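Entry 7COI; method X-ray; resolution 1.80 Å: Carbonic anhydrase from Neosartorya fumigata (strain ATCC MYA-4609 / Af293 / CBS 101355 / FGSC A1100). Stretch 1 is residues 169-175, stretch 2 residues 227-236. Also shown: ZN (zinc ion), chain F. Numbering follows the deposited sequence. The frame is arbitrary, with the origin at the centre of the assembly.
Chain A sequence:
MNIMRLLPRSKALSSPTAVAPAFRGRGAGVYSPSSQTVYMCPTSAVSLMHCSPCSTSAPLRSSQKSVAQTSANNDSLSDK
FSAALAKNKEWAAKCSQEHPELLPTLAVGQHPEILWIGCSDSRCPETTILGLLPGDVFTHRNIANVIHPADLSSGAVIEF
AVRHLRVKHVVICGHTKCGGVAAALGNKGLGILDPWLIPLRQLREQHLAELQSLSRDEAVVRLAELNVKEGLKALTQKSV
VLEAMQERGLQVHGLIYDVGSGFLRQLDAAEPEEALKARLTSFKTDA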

ATOM      1  N   HIS A 169     -14.048  20.909  -8.092  1.00 20.42           N
ATOM      2  CA  HIS A 169     -14.982  19.769  -8.051  1.00 20.63           C
ATOM      3  C   HIS A 169     -14.183  18.470  -7.981  1.00 19.25           C
ATOM      4  O   HIS A 169     -13.200  18.346  -8.748  1.00 19.05           O
ATOM      5  CB  HIS A 169     -15.867  19.722  -9.294  1.00 22.49           C
ATOM      6  CG  HIS A 169     -16.661  20.965  -9.477  1.00 23.00           C
ATOM      7  ND1 HIS A 169     -17.855  21.147  -8.818  1.00 23.98           N
ATOM      8  CD2 HIS A 169     -16.419  22.084 -10.200  1.00 26.31           C
ATOM      9  CE1 HIS A 169     -18.341  22.326  -9.150  1.00 25.60           C
ATOM     10  NE2 HIS A 169     -17.471  22.935  -9.984  1.00 24.14           N
ATOM     11  N   VAL A 170     -14.596  17.574  -7.104  1.00 18.98           N
ATOM     12  CA  VAL A 170     -14.148  16.145  -7.122  1.00 19.78           C
ATOM     13  C   VAL A 170     -15.349  15.302  -7.476  1.00 21.47           C
ATOM     14  O   VAL A 170     -16.363  15.364  -6.773  1.00 21.59           O
ATOM     15  CB  VAL A 170     -13.485  15.692  -5.813  1.00 17.94           C
ATOM     16  CG1 VAL A 170     -12.982  14.241  -5.977  1.00 17.01           C
ATOM     17  CG2 VAL A 170     -12.348  16.620  -5.413  1.00 18.27           C
ATOM     18  N   VAL A 171     -15.239  14.508  -8.538  1.00 17.10           N
ATOM     19  CA  VAL A 171     -16.308  13.632  -9.009  1.00 17.48           C
ATOM     20  C   VAL A 171     -15.842  12.193  -8.815  1.00 18.97           C
ATOM     21  O   VAL A 171     -14.756  11.863  -9.305  1.00 19.27           O
ATOM     22  CB  VAL A 171     -16.612  13.919 -10.490  1.00 19.04           C
ATOM     23  CG1 VAL A 171     -17.654  12.970 -11.031  1.00 19.80           C
ATOM     24  CG2 VAL A 171     -16.983  15.374 -10.723  1.00 20.39           C
ATOM     25  N   ILE A 172     -16.626  11.383  -8.140  1.00 16.24           N
ATOM     26  CA  ILE A 172     -16.455   9.917  -8.136  1.00 16.90           C
ATOM     27  C   ILE A 172     -17.538   9.385  -9.041  1.00 18.18           C
ATOM     28  O   ILE A 172     -18.735   9.613  -8.763  1.00 16.29           O
ATOM     29  CB  ILE A 172     -16.478   9.294  -6.728  1.00 15.60           C
ATOM     30  CG1 ILE A 172     -15.380   9.874  -5.847  1.00 16.11           C
ATOM     31  CG2 ILE A 172     -16.366   7.779  -6.838  1.00 16.44           C
ATOM     32  CD1 ILE A 172     -15.408   9.346  -4.417  1.00 16.83           C
ATOM     33  N   CYS A 173     -17.130   8.676 -10.083  1.00 16.01           N
ATOM     34  CA  CYS A 173     -18.042   8.116 -11.089  1.00 16.41           C
ATOM     35  C   CYS A 173     -17.914   6.605 -11.067  1.00 16.03           C
ATOM     36  O   CYS A 173     -16.861   6.088 -11.442  1.00 16.74           O
ATOM     37  CB  CYS A 173     -17.749   8.714 -12.460  1.00 17.57           C
ATOM     38  SG  CYS A 173     -18.935   8.148 -13.701  1.00 18.83           S
ATOM     39  N   GLY A 174     -18.983   5.938 -10.631  1.00 15.38           N
ATOM     40  CA  GLY A 174     -19.177   4.493 -10.836  1.00 14.59           C
ATOM     41  C   GLY A 174     -19.901   4.237 -12.139  1.00 14.88           C
ATOM     42  O   GLY A 174     -20.233   5.200 -12.859  1.00 15.49           O
ATOM     43  N   HIS A 175     -20.120   2.977 -12.504  1.00 14.56           N
ATOM     44  CA  HIS A 175     -20.763   2.726 -13.816  1.00 16.92           C
ATOM     45  C   HIS A 175     -21.532   1.414 -13.735  1.00 16.47           C
ATOM     46  O   HIS A 175     -21.282   0.580 -12.840  1.00 17.65           O
ATOM     47  CB  HIS A 175     -19.777   2.832 -14.992  1.00 17.70           C
ATOM     48  CG  HIS A 175     -18.817   1.706 -14.943  1.00 17.49           C
ATOM     49  ND1 HIS A 175     -18.950   0.605 -15.782  1.00 17.19           N
ATOM     50  CD2 HIS A 175     -17.776   1.464 -14.117  1.00 16.23           C
ATOM     51  CE1 HIS A 175     -18.026  -0.274 -15.507  1.00 17.74           C
ATOM     52  NE2 HIS A 175     -17.301   0.257 -14.523  1.00 15.70           N
ATOM     53  N   ASN A 227     -20.956   1.978  -3.419  1.00 18.97           N
ATOM     54  CA  ASN A 227     -19.479   2.164  -3.526  1.00 17.18           C
ATOM     55  C   ASN A 227     -19.153   3.629  -3.794  1.00 16.60           C
ATOM     56  O   ASN A 227     -18.182   4.172  -3.185  1.00 15.68           O
ATOM     57  CB  ASN A 227     -18.911   1.219  -4.576  1.00 16.45           C
ATOM     58  CG  ASN A 227     -17.410   1.328  -4.676  1.00 17.68           C
ATOM     59  OD1 ASN A 227     -16.738   1.296  -3.646  1.00 16.69           O
ATOM     60  ND2 ASN A 227     -16.911   1.505  -5.902  1.00 15.02           N
ATOM     61  N   VAL A 228     -19.903   4.296  -4.684  1.00 17.95           N
ATOM     62  CA  VAL A 228     -19.668   5.735  -4.968  1.00 16.50           C
ATOM     63  C   VAL A 228     -19.934   6.501  -3.673  1.00 17.11           C
ATOM     64  O   VAL A 228     -19.144   7.363  -3.316  1.00 17.19           O
ATOM     65  CB  VAL A 228     -20.543   6.244  -6.135  1.00 16.84           C
ATOM     66  CG1 VAL A 228     -20.499   7.758  -6.227  1.00 18.41           C
ATOM     67  CG2 VAL A 228     -20.131   5.596  -7.468  1.00 16.69           C
ATOM     68  N   LYS A 229     -21.015   6.197  -2.974  1.00 18.09           N
ATOM     69  CA  LYS A 229     -21.365   6.981  -1.752  1.00 20.55           C
ATOM     70  C   LYS A 229     -20.302   6.778  -0.668  1.00 18.27           C
ATOM     71  O   LYS A 229     -19.927   7.735  -0.003  1.00 19.81           O
ATOM     72  CB  LYS A 229     -22.767   6.584  -1.302  1.00 22.65           C
ATOM     73  CG  LYS A 229     -23.872   7.147  -2.176  1.00 28.40           C
ATOM     74  CD  LYS A 229     -25.213   6.473  -1.919  1.00 34.71           C
ATOM     75  CE  LYS A 229     -26.322   6.973  -2.823  1.00 40.02           C
ATOM     76  NZ  LYS A 229     -27.539   6.134  -2.720  1.00 46.72           N
ATOM     77  N   GLU A 230     -19.832   5.554  -0.480  1.00 19.16           N
ATOM     78  CA  GLU A 230     -18.782   5.211   0.502  1.00 19.81           C
ATOM     79  C   GLU A 230     -17.483   5.904   0.090  1.00 17.85           C
ATOM     80  O   GLU A 230     -16.756   6.410   0.990  1.00 19.03           O
ATOM     81  CB  GLU A 230     -18.620   3.692   0.621  1.00 24.09           C
ATOM     82  CG  GLU A 230     -17.812   3.287   1.850  1.00 29.80           C
ATOM     83  CD  GLU A 230     -18.452   3.669   3.187  1.00 36.14           C
ATOM     84  OE1 GLU A 230     -19.700   3.862   3.202  1.00 39.15           O
ATOM     85  OE2 GLU A 230     -17.699   3.771   4.197  1.00 40.98           O
ATOM     86  N   GLY A 231     -17.202   5.992  -1.214  1.00 18.32           N
ATOM     87  CA  GLY A 231     -15.988   6.678  -1.703  1.00 15.68           C
ATOM     88  C   GLY A 231     -16.061   8.153  -1.396  1.00 17.09           C
ATOM     89  O   GLY A 231     -15.051   8.727  -1.042  1.00 15.44           O
ATOM     90  N   LEU A 232     -17.239   8.785  -1.488  1.00 17.84           N
ATOM     91  CA  LEU A 232     -17.377  10.231  -1.182  1.00 18.55           C
ATOM     92  C   LEU A 232     -17.131  10.447   0.316  1.00 18.16           C
ATOM     93  O   LEU A 232     -16.534  11.453   0.680  1.00 19.39           O
ATOM     94  CB  LEU A 232     -18.776  10.726  -1.571  1.00 19.31           C
ATOM     95  CG  LEU A 232     -19.079  10.833  -3.057  1.00 22.34           C
ATOM     96  CD1 LEU A 232     -20.560  11.098  -3.276  1.00 23.78           C
ATOM     97  CD2 LEU A 232     -18.253  11.887  -3.752  1.00 21.95           C
ATOM     98  N   LYS A 233     -17.550   9.503   1.154  1.00 18.50           N
ATOM     99  CA  LYS A 233     -17.302   9.561   2.612  1.00 20.76           C
ATOM    100  C   LYS A 233     -15.794   9.444   2.833  1.00 19.77           C
ATOM    101  O   LYS A 233     -15.229  10.299   3.505  1.00 18.20           O
ATOM    102  CB  LYS A 233     -18.145   8.511   3.324  1.00 24.22           C
ATOM    103  CG  LYS A 233     -17.876   8.392   4.819  1.00 26.22           C
ATOM    104  CD  LYS A 233     -18.879   7.497   5.513  1.00 31.14           C
ATOM    105  CE  LYS A 233     -18.629   7.394   6.998  1.00 33.49           C
ATOM    106  NZ  LYS A 233     -19.588   6.473   7.635  1.00 33.00           N
ATOM    107  N   ALA A 234     -15.139   8.453   2.224  1.00 19.35           N
ATOM    108  CA  ALA A 234     -13.681   8.248   2.364  1.00 18.93           C
ATOM    109  C   ALA A 234     -12.942   9.489   1.880  1.00 19.38           C
ATOM    110  O   ALA A 234     -11.943   9.877   2.492  1.00 21.17           O
ATOM    111  CB  ALA A 234     -13.265   7.018   1.603  1.00 22.16           C
ATOM    112  N   LEU A 235     -13.403  10.092   0.780  1.00 21.04           N
ATOM    113  CA  LEU A 235     -12.769  11.277   0.167  1.00 20.33           C
ATOM    114  C   LEU A 235     -12.804  12.422   1.179  1.00 22.23           C
ATOM    115  O   LEU A 235     -11.791  13.113   1.304  1.00 21.11           O
ATOM    116  CB  LEU A 235     -13.550  11.611  -1.113  1.00 21.23           C
ATOM    117  CG  LEU A 235     -13.188  12.899  -1.808  1.00 22.84           C
ATOM    118  CD1 LEU A 235     -11.769  12.816  -2.375  1.00 24.49           C
ATOM    119  CD2 LEU A 235     -14.195  13.150  -2.933  1.00 22.76           C
ATOM    120  N   THR A 236     -13.924  12.604   1.892  1.00 20.26           N
ATOM    121  CA  THR A 236     -14.076  13.709   2.864  1.00 21.90           C
ATOM    122  C   THR A 236     -13.395  13.406   4.202  1.00 22.99           C
ATOM    123  O   THR A 236     -13.226  14.362   4.963  1.00 22.53           O
ATOM    124  CB  THR A 236     -15.553  14.088   3.036  1.00 21.07           C
ATOM    125  OG1 THR A 236     -16.303  12.970   3.494  1.00 21.52           O
ATOM    126  CG2 THR A 236     -16.168  14.590   1.751  1.00 23.50           C
TER
HETATM  127 ZN    ZN F 302     -15.795  -0.859 -13.491  1.00 17.55          ZN

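The centre of this contact is Ile 172, whose side chain reaches from the strand onto the surface of the helix. With chi1 in the m well and chi2 in t, its longer branch is extended, and CD1 comes to rest against the helix backbone, 3.3 Å from Gly 231 C and 3.5 Å from Leu 232 N. The absence of a side chain on Gly 231 eases this approach to the main chain: a CB modelled on Gly 231 would point toward the strand and lie a tight 3.1 Å from Ile 172 CD1. Around this seat the apolar neighbours close in. Leu 232 starts out sideways, but its end comes nearer, bringing CD2 to 3.9 Å from Ile 172 CD1, while Leu 235 CD2 lies 4.3 Å from the same CD1. The other branch of Ile 172 is also used, with CG2 4.2 Å from Val 228 CG1. A branched aliphatic side chain suits this position, since it can meet several hydrophobic partners at once without any polar group to satisfy.

The backbones explain the order of these pairings. Strand and helix run nearly antiparallel, at 158°, with axes 8.3 Å apart at closest approach, so Val 170 pairs with Leu 235 at one end and Gly 174 with Val 228 at the other. At the first end, Val 170 CG1 meets Leu 235 CD2 at 3.5 Å. At the second, the chains draw together until the CA atoms of Gly 174 and Val 228 are 6.0 Å apart, and Val 228 CG2 packs 3.4 Å from Gly 174 N. Glycine fits here because an ideal CB on Gly 174 would lie 2.8 Å from Val 228 CG2, a clash.

The alternation of the strand sends Val 170 and Ile 172 toward the helix and Val 171, Cys 173 and His 175 away from it. No hydrogen bond links the two stretches; the 320 Å² they bury together rests on apolar packing. The helix meets its backbone needs internally, as in Leu 235 N to Gly 231 O at 2.8 Å and Leu 232 N to Val 228 O at 3.0 Å.

Polar groups lie outside this apolar centre. Lys 229, Glu 230 and Lys 233 point away from the strand and are partly exposed, as suits charged side chains on the outer face of a packed helix. At the end of the strand, His 175 directs its imidazole to the zinc ion, with NE2 2.1 Å from ZN; three atoms from elsewhere in the structure complete the metal's coordination, as befits a carbonic anhydrase.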